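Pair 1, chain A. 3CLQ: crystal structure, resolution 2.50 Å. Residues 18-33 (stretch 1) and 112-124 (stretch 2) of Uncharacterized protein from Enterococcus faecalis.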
# COMPACT_ATOMS: atom_id res chain seq x y z
N VAL A 18 -3.70 27.69 -9.49
CA VAL A 18 -2.99 26.43 -9.23
C VAL A 18 -2.39 26.39 -7.83
O VAL A 18 -2.21 25.31 -7.25
CB VAL A 18 -1.90 26.10 -10.31
CG1 VAL A 18 -0.73 27.05 -10.24
CG2 VAL A 18 -1.41 24.66 -10.13
N THR A 19 -2.10 27.56 -7.28
CA THR A 19 -1.61 27.63 -5.91
C THR A 19 -2.70 27.25 -4.94
O THR A 19 -2.41 26.66 -3.91
CB THR A 19 -1.05 29.02 -5.52
OG1 THR A 19 0.11 29.30 -6.30
CG2 THR A 19 -0.62 29.03 -4.05
N ARG A 20 -3.95 27.58 -5.25
CA ARG A 20 -5.00 27.14 -4.37
C ARG A 20 -5.09 25.62 -4.41
O ARG A 20 -4.97 24.96 -3.39
CB ARG A 20 -6.32 27.78 -4.71
CG ARG A 20 -6.34 29.27 -4.49
CD ARG A 20 -7.76 29.75 -4.36
NE ARG A 20 -7.87 30.68 -3.24
CZ ARG A 20 -8.93 30.79 -2.44
NH1 ARG A 20 -10.00 30.02 -2.59
NH2 ARG A 20 -8.90 31.68 -1.47
N ILE A 21 -5.21 25.07 -5.60
CA ILE A 21 -5.32 23.64 -5.79
C ILE A 21 -4.22 22.90 -5.05
O ILE A 21 -4.49 22.01 -4.25
CB ILE A 21 -5.27 23.34 -7.29
CG1 ILE A 21 -6.42 24.07 -7.99
CG2 ILE A 21 -5.27 21.83 -7.58
CD1 ILE A 21 -6.29 24.13 -9.52
N ILE A 22 -2.98 23.28 -5.30
CA ILE A 22 -1.84 22.57 -4.70
C ILE A 22 -1.85 22.67 -3.18
O ILE A 22 -1.59 21.69 -2.49
CB ILE A 22 -0.50 23.13 -5.22
CG1 ILE A 22 -0.22 22.62 -6.64
CG2 ILE A 22 0.66 22.79 -4.27
CD1 ILE A 22 0.81 23.44 -7.37
N GLN A 23 -2.17 23.85 -2.66
CA GLN A 23 -2.13 24.04 -1.21
C GLN A 23 -3.41 23.67 -0.45
O GLN A 23 -3.42 23.69 0.78
CB GLN A 23 -1.75 25.47 -0.89
CG GLN A 23 -0.41 25.82 -1.45
CD GLN A 23 0.03 27.21 -1.05
OE1 GLN A 23 1.21 27.53 -1.14
NE2 GLN A 23 -0.91 28.04 -0.60
N SER A 24 -4.51 23.40 -1.16
CA SER A 24 -5.68 22.87 -0.49
C SER A 24 -5.28 21.65 0.30
O SER A 24 -4.39 20.91 -0.10
CB SER A 24 -6.73 22.47 -1.48
OG SER A 24 -7.29 23.62 -2.05
N LYS A 25 -5.97 21.43 1.41
CA LYS A 25 -5.69 20.29 2.24
C LYS A 25 -7.01 19.71 2.71
O LYS A 25 -7.49 20.02 3.79
CB LYS A 25 -4.81 20.70 3.41
CG LYS A 25 -3.65 19.77 3.65
CD LYS A 25 -2.37 20.51 4.11
CE LYS A 25 -2.35 20.76 5.60
NZ LYS A 25 -2.65 19.54 6.43
N PRO A 26 -7.59 18.85 1.89
CA PRO A 26 -8.87 18.17 2.13
C PRO A 26 -8.81 17.23 3.33
O PRO A 26 -8.00 16.28 3.34
CB PRO A 26 -9.06 17.33 0.87
CG PRO A 26 -8.12 17.90 -0.13
CD PRO A 26 -6.98 18.44 0.61
N ILE A 27 -9.66 17.50 4.33
CA ILE A 27 -9.75 16.68 5.54
C ILE A 27 -11.09 15.95 5.62
O ILE A 27 -12.16 16.55 5.52
CB ILE A 27 -9.57 17.52 6.82
CG1 ILE A 27 -8.29 18.37 6.73
CG2 ILE A 27 -9.56 16.62 8.08
CD1 ILE A 27 -7.00 17.57 6.57
N LEU A 28 -11.03 14.63 5.79
CA LEU A 28 -12.26 13.89 5.94
C LEU A 28 -12.70 14.13 7.35
O LEU A 28 -11.99 13.70 8.29
CB LEU A 28 -12.03 12.40 5.72
CG LEU A 28 -13.25 11.56 6.08
CD1 LEU A 28 -14.50 12.04 5.33
CD2 LEU A 28 -12.96 10.13 5.73
N VAL A 29 -13.83 14.83 7.51
CA VAL A 29 -14.28 15.17 8.87
C VAL A 29 -15.53 14.44 9.36
O VAL A 29 -15.77 14.35 10.56
CB VAL A 29 -14.44 16.70 9.10
CG1 VAL A 29 -13.11 17.42 8.85
CG2 VAL A 29 -15.60 17.31 8.27
N GLY A 30 -16.33 13.90 8.45
CA GLY A 30 -17.55 13.25 8.88
C GLY A 30 -18.25 12.47 7.80
O GLY A 30 -17.76 12.37 6.67
N PHE A 31 -19.40 11.90 8.18
CA PHE A 31 -20.31 11.20 7.28
C PHE A 31 -21.71 11.53 7.73
O PHE A 31 -21.95 11.69 8.92
CB PHE A 31 -20.14 9.70 7.40
CG PHE A 31 -18.80 9.20 6.93
CD1 PHE A 31 -18.62 8.80 5.61
CD2 PHE A 31 -17.73 9.11 7.80
CE1 PHE A 31 -17.39 8.33 5.18
CE2 PHE A 31 -16.51 8.63 7.37
CZ PHE A 31 -16.33 8.24 6.08
N ASP A 32 -22.64 11.61 6.79
CA ASP A 32 -24.03 11.91 7.12
C ASP A 32 -24.94 11.79 5.87
O ASP A 32 -24.47 11.79 4.73
CB ASP A 32 -24.16 13.29 7.78
CG ASP A 32 -25.29 13.36 8.82
OD1 ASP A 32 -26.03 12.35 9.00
OD2 ASP A 32 -25.46 14.43 9.44
N LYS A 33 -26.24 11.66 6.10
CA LYS A 33 -27.18 11.58 5.02
C LYS A 33 -27.00 12.82 4.16
O LYS A 33 -26.84 13.92 4.67
CB LYS A 33 -28.61 11.52 5.56
CG LYS A 33 -28.88 10.36 6.52
CD LYS A 33 -30.36 10.18 6.76
CE LYS A 33 -30.69 8.73 7.02
NZ LYS A 33 -32.17 8.57 7.06
N ASN A 112 -31.20 10.21 1.24
CA ASN A 112 -30.89 9.26 2.33
C ASN A 112 -29.65 8.37 2.18
O ASN A 112 -29.40 7.49 3.02
CB ASN A 112 -32.12 8.43 2.69
CG ASN A 112 -33.19 9.27 3.29
OD1 ASN A 112 -33.04 9.80 4.39
ND2 ASN A 112 -34.29 9.45 2.56
N MSE A 113 -28.88 8.59 1.13
CA MSE A 113 -27.58 7.96 1.05
C MSE A 113 -26.62 8.72 1.95
O MSE A 113 -26.78 9.92 2.14
CB MSE A 113 -27.06 7.95 -0.38
CG MSE A 113 -27.83 6.99 -1.22
SE MSE A 113 -27.43 7.18 -3.11
CE MSE A 113 -29.25 6.95 -3.75
N TYR A 114 -25.65 8.01 2.52
CA TYR A 114 -24.63 8.65 3.31
C TYR A 114 -23.54 9.16 2.40
O TYR A 114 -23.23 8.53 1.39
CB TYR A 114 -24.07 7.68 4.35
CG TYR A 114 -24.82 7.77 5.63
CD1 TYR A 114 -26.07 7.16 5.76
CD2 TYR A 114 -24.33 8.52 6.69
CE1 TYR A 114 -26.81 7.28 6.96
CE2 TYR A 114 -25.04 8.63 7.88
CZ TYR A 114 -26.28 8.02 8.00
OH TYR A 114 -26.99 8.14 9.16
N VAL A 115 -22.98 10.32 2.74
CA VAL A 115 -21.85 10.91 1.99
C VAL A 115 -20.66 11.22 2.91
O VAL A 115 -20.87 11.45 4.09
CB VAL A 115 -22.27 12.20 1.23
CG1 VAL A 115 -23.16 11.87 0.05
CG2 VAL A 115 -22.97 13.21 2.16
N HIS A 116 -19.43 11.18 2.36
CA HIS A 116 -18.23 11.71 3.04
C HIS A 116 -18.39 13.21 3.20
O HIS A 116 -18.80 13.88 2.27
CB HIS A 116 -16.96 11.56 2.19
CG HIS A 116 -16.64 10.16 1.78
ND1 HIS A 116 -17.47 9.42 0.97
CD2 HIS A 116 -15.54 9.40 1.99
CE1 HIS A 116 -16.92 8.24 0.75
NE2 HIS A 116 -15.75 8.20 1.36
N ILE A 117 -18.03 13.76 4.35
CA ILE A 117 -17.97 15.20 4.44
C ILE A 117 -16.51 15.60 4.52
O ILE A 117 -15.84 15.28 5.52
CB ILE A 117 -18.67 15.71 5.67
CG1 ILE A 117 -20.01 15.02 5.84
CG2 ILE A 117 -18.86 17.19 5.56
CD1 ILE A 117 -20.41 14.86 7.29
N ILE A 118 -16.03 16.29 3.50
CA ILE A 118 -14.62 16.59 3.33
C ILE A 118 -14.45 18.09 3.31
O ILE A 118 -15.09 18.77 2.52
CB ILE A 118 -14.09 15.99 2.00
CG1 ILE A 118 -14.10 14.47 2.04
CG2 ILE A 118 -12.68 16.45 1.70
CD1 ILE A 118 -13.93 13.87 0.68
N LYS A 119 -13.59 18.63 4.16
CA LYS A 119 -13.55 20.07 4.34
C LYS A 119 -12.15 20.53 4.04
O LYS A 119 -11.21 19.90 4.46
CB LYS A 119 -13.93 20.42 5.77
CG LYS A 119 -14.20 21.88 6.04
CD LYS A 119 -14.80 22.04 7.45
CE LYS A 119 -14.03 23.07 8.31
NZ LYS A 119 -12.66 22.57 8.72
N ASN A 120 -12.01 21.64 3.32
CA ASN A 120 -10.68 22.14 3.02
C ASN A 120 -10.03 22.87 4.20
O ASN A 120 -10.47 23.95 4.59
CB ASN A 120 -10.76 23.07 1.82
CG ASN A 120 -9.41 23.29 1.17
OD1 ASN A 120 -8.36 23.14 1.81
ND2 ASN A 120 -9.42 23.65 -0.12
N GLU A 121 -8.97 22.29 4.75
CA GLU A 121 -8.29 22.88 5.91
C GLU A 121 -7.66 24.24 5.57
O GLU A 121 -7.48 25.09 6.44
CB GLU A 121 -7.22 21.94 6.48
CG GLU A 121 -6.62 22.39 7.81
CD GLU A 121 -5.44 21.51 8.29
OE1 GLU A 121 -4.27 21.76 7.91
OE2 GLU A 121 -5.68 20.57 9.08
N THR A 122 -7.33 24.44 4.30
CA THR A 122 -6.67 25.68 3.94
C THR A 122 -7.69 26.76 3.58
O THR A 122 -7.56 27.91 4.01
CB THR A 122 -5.70 25.46 2.76
OG1 THR A 122 -4.84 24.37 3.06
CG2 THR A 122 -4.85 26.69 2.51
N TYR A 123 -8.70 26.39 2.81
CA TYR A 123 -9.56 27.37 2.13
C TYR A 123 -11.01 27.29 2.61
O TYR A 123 -11.86 28.13 2.27
CB TYR A 123 -9.42 27.21 0.60
CG TYR A 123 -8.04 27.64 0.12
CD1 TYR A 123 -7.63 28.96 0.28
CD2 TYR A 123 -7.12 26.72 -0.44
CE1 TYR A 123 -6.36 29.40 -0.09
CE2 TYR A 123 -5.82 27.14 -0.83
CZ TYR A 123 -5.45 28.50 -0.64
OH TYR A 123 -4.22 29.04 -0.98
N GLY A 124 -11.27 26.26 3.41
CA GLY A 124 -12.51 26.18 4.14
C GLY A 124 -13.76 25.82 3.37
O GLY A 124 -14.87 26.01 3.88

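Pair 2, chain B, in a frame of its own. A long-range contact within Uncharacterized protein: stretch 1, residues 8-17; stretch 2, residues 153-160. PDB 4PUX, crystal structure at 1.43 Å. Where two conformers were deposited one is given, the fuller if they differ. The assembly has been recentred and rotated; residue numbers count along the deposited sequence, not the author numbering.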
# COMPACT_ATOMS: atom_id res chain seq x y z
N PRO B 8 -11.38 -8.01 22.84
CA PRO B 8 -11.90 -8.98 21.92
C PRO B 8 -10.82 -9.51 20.97
O PRO B 8 -9.80 -8.85 20.69
CB PRO B 8 -12.97 -8.20 21.13
CG PRO B 8 -12.91 -6.83 21.53
CD PRO B 8 -11.95 -6.66 22.66
N PRO B 9 -11.02 -10.72 20.50
CA PRO B 9 -10.09 -11.27 19.53
C PRO B 9 -10.10 -10.45 18.22
O PRO B 9 -11.10 -9.79 17.92
CB PRO B 9 -10.58 -12.71 19.33
CG PRO B 9 -12.01 -12.70 19.77
CD PRO B 9 -12.16 -11.63 20.80
N ILE B 10 -8.99 -10.45 17.49
CA ILE B 10 -8.86 -9.70 16.26
C ILE B 10 -9.22 -10.58 15.01
O ILE B 10 -8.70 -11.68 14.87
CB ILE B 10 -7.41 -9.08 16.25
CG1 ILE B 10 -7.26 -7.97 15.24
CG2 ILE B 10 -6.32 -10.16 16.14
CD1 ILE B 10 -6.14 -7.04 15.62
N GLN B 11 -10.11 -10.10 14.14
CA GLN B 11 -10.43 -10.77 12.89
C GLN B 11 -10.20 -9.79 11.74
O GLN B 11 -10.48 -8.60 11.85
CB GLN B 11 -11.89 -11.26 12.89
CG GLN B 11 -12.29 -12.19 14.12
CD GLN B 11 -11.60 -13.58 14.14
OE1 GLN B 11 -11.01 -14.00 13.14
NE2 GLN B 11 -11.70 -14.29 15.28
N LEU B 12 -9.60 -10.28 10.68
CA LEU B 12 -9.39 -9.50 9.46
C LEU B 12 -10.43 -9.87 8.42
O LEU B 12 -10.49 -11.02 7.96
CB LEU B 12 -8.01 -9.77 8.89
CG LEU B 12 -6.85 -9.38 9.78
CD1 LEU B 12 -5.55 -9.79 9.10
CD2 LEU B 12 -6.87 -7.87 10.11
N GLU B 13 -11.26 -8.90 8.06
CA GLU B 13 -12.35 -9.10 7.11
C GLU B 13 -11.88 -8.60 5.73
O GLU B 13 -11.50 -7.42 5.60
CB GLU B 13 -13.60 -8.33 7.56
CG GLU B 13 -14.80 -8.51 6.63
CD GLU B 13 -16.05 -7.75 7.10
OE1 GLU B 13 -15.95 -6.82 7.91
OE2 GLU B 13 -17.15 -8.09 6.62
N PRO B 14 -11.86 -9.48 4.71
CA PRO B 14 -11.47 -8.96 3.36
C PRO B 14 -12.33 -7.76 2.92
O PRO B 14 -13.56 -7.77 3.10
CB PRO B 14 -11.70 -10.17 2.43
CG PRO B 14 -11.60 -11.36 3.37
CD PRO B 14 -12.16 -10.92 4.67
N LEU B 15 -11.65 -6.72 2.45
CA LEU B 15 -12.27 -5.50 1.95
C LEU B 15 -12.33 -5.50 0.41
O LEU B 15 -13.42 -5.46 -0.20
CB LEU B 15 -11.53 -4.26 2.50
CG LEU B 15 -12.13 -2.92 2.01
CD1 LEU B 15 -13.60 -2.74 2.43
CD2 LEU B 15 -11.29 -1.75 2.52
N ALA B 16 -11.16 -5.49 -0.21
CA ALA B 16 -11.02 -5.57 -1.67
C ALA B 16 -9.60 -5.86 -2.08
O ALA B 16 -8.66 -5.59 -1.32
CB ALA B 16 -11.47 -4.20 -2.33
N LYS B 17 -9.46 -6.39 -3.29
CA LYS B 17 -8.16 -6.53 -3.96
C LYS B 17 -7.92 -5.30 -4.82
O LYS B 17 -8.74 -4.95 -5.66
CB LYS B 17 -8.10 -7.78 -4.82
CG LYS B 17 -6.74 -7.93 -5.57
CD LYS B 17 -6.67 -9.28 -6.33
CE LYS B 17 -5.25 -9.62 -6.79
NZ LYS B 17 -5.03 -11.11 -6.80
N ILE B 153 0.08 -4.60 -6.40
CA ILE B 153 -1.13 -5.38 -6.14
C ILE B 153 -1.20 -5.64 -4.64
O ILE B 153 -0.18 -6.05 -4.03
CB ILE B 153 -1.07 -6.79 -6.81
CG1 ILE B 153 -0.67 -6.69 -8.29
CG2 ILE B 153 -2.40 -7.56 -6.62
CD1 ILE B 153 -1.64 -5.96 -9.13
N TYR B 154 -2.34 -5.41 -4.01
CA TYR B 154 -2.48 -5.74 -2.59
C TYR B 154 -3.88 -6.16 -2.19
O TYR B 154 -4.87 -5.76 -2.82
CB TYR B 154 -1.98 -4.59 -1.71
CG TYR B 154 -2.77 -3.25 -1.70
CD1 TYR B 154 -3.87 -3.05 -0.82
CD2 TYR B 154 -2.35 -2.18 -2.45
CE1 TYR B 154 -4.52 -1.83 -0.70
CE2 TYR B 154 -2.97 -0.96 -2.36
CZ TYR B 154 -4.06 -0.77 -1.47
OH TYR B 154 -4.67 0.47 -1.41
N ASP B 155 -3.94 -7.03 -1.21
CA ASP B 155 -5.19 -7.44 -0.58
C ASP B 155 -5.44 -6.57 0.67
O ASP B 155 -4.59 -6.51 1.57
CB ASP B 155 -5.11 -8.91 -0.14
CG ASP B 155 -5.00 -9.89 -1.30
OD1 ASP B 155 -5.49 -9.60 -2.41
OD2 ASP B 155 -4.42 -10.96 -1.08
N ALA B 156 -6.53 -5.83 0.66
CA ALA B 156 -6.96 -4.99 1.78
C ALA B 156 -7.93 -5.72 2.70
O ALA B 156 -8.82 -6.45 2.22
CB ALA B 156 -7.60 -3.73 1.27
N TYR B 157 -7.78 -5.48 4.00
CA TYR B 157 -8.62 -6.03 5.07
C TYR B 157 -8.99 -4.94 6.07
O TYR B 157 -8.15 -4.08 6.37
CB TYR B 157 -7.89 -7.14 5.84
CG TYR B 157 -7.34 -8.27 4.97
CD1 TYR B 157 -6.13 -8.13 4.28
CD2 TYR B 157 -8.02 -9.50 4.87
CE1 TYR B 157 -5.64 -9.15 3.51
CE2 TYR B 157 -7.52 -10.52 4.09
CZ TYR B 157 -6.33 -10.35 3.42
OH TYR B 157 -5.82 -11.38 2.67
N THR B 158 -10.20 -5.02 6.64
CA THR B 158 -10.55 -4.22 7.81
C THR B 158 -10.36 -5.08 9.07
O THR B 158 -10.51 -6.30 9.04
CB THR B 158 -11.95 -3.62 7.74
OG1 THR B 158 -12.92 -4.67 7.57
CG2 THR B 158 -12.06 -2.61 6.60
N LEU B 159 -10.05 -4.40 10.17
CA LEU B 159 -10.08 -5.03 11.50
C LEU B 159 -11.51 -4.98 12.04
O LEU B 159 -12.12 -3.89 12.13
CB LEU B 159 -9.14 -4.33 12.48
CG LEU B 159 -7.68 -4.73 12.41
CD1 LEU B 159 -7.02 -4.36 11.10
CD2 LEU B 159 -6.91 -4.12 13.57
N LYS B 160 -12.03 -6.18 12.26
CA LYS B 160 -13.30 -6.44 12.86
C LYS B 160 -13.00 -6.82 14.33
O LYS B 160 -12.08 -7.66 14.68
CB LYS B 160 -13.98 -7.61 12.11
CG LYS B 160 -15.48 -7.72 12.24
CD LYS B 160 -15.96 -8.95 11.45
CE LYS B 160 -17.47 -9.10 11.46
NZ LYS B 160 -17.93 -10.24 10.60
OXT LYS B 160 -13.57 -6.34 15.12
O HOH W 1 -13.78 -5.44 5.08

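The sharpest difference lies where the first strand begins. In pair 1 the matched position Asn A120 is a polar hub: its ND2 donates to Ser A24 OG at 2.9 Å, and its OD1 accepts from Lys A25 N at 3.0 Å and, within its own stretch, from Thr A122 N at 3.0 Å. In pair 2 the same two places hold Leu B159 and Ile B10, which meet through bare carbon, Ile B10 CD1 to Leu B159 CD2 at 3.6 Å. Polar side chains bonded to each other and to the backbone are replaced by a simple apolar contact, yet the backbone path is the same.

That path is a pair of antiparallel strands, their directions 142° apart in pair 1 and 139° in pair 2, which superpose to 0.6 Å over 14 central residues. The ladder is carried by main-chain bonds that ask little of sequence. Ile A27 N donates to Lys A119 O and Lys A119 N to Ile A27 O, both at 2.9 Å; the matched Glu B13 N to Thr B158 O and Thr B158 N to Glu B13 O are also 2.9 Å each. Both pairs then skip a residue on the first strand. In pair 1 this is a bulge at Val A29: Val A29 N reaches Ile A117 O at 2.9 Å, and Ile A117 N reaches Gly A30 O at 2.7 Å. In pair 2, Leu B15 N to Ala B156 O and Ala B156 N to Ala B16 O, both 2.9 Å, follow the same pattern.

Around the extra residue the side chains differ in size. Pair 1 puts a large side chain on the second strand and none on the first: a CB on Gly A30 would lie 2.9 Å from Ile A117 CD1, a clash. The matched residues in pair 2 are Ala B16 and Ala B156, whose CB atoms stand 5.3 Å apart. The skipped residue adds apolar cover in each case, Val A29 CG2 to Ile A117 CG2 at 4.2 Å and Leu B15 CB to Ala B156 CB at 4.2 Å.

Just before the skip, Leu A28 matches Pro B14 and Ile A118 matches Tyr B157. Leu A28 CD1 meets Ile A118 CG1 at 4.1 Å, whereas Pro B14 CG lies 4.2 Å from Tyr B157 CE2. Proline has no NH to give, but this is a non-hydrogen-bonded pair, so the ladder loses nothing. Pair 1 uses the same allowance at Pro A26, whose CB packs 3.8 Å from Ile A118 CG2.

At the matched Lys A25 and Gln B11 one bond is shared: Glu A121 N donates to Lys A25 O, and Lys B160 N to Gln B11 O, both at 2.9 Å. Pair 1 adds a salt bridge, Lys A25 NZ to Glu A121 OE1 at 3.1 Å, whose hydrogen bond is weak. The other NH differs in partner: Lys A25 N goes to the Asn A120 side chain, while Gln B11 N donates at 3.2 Å to Lys B160 O, an atom of the C-terminal carboxylate.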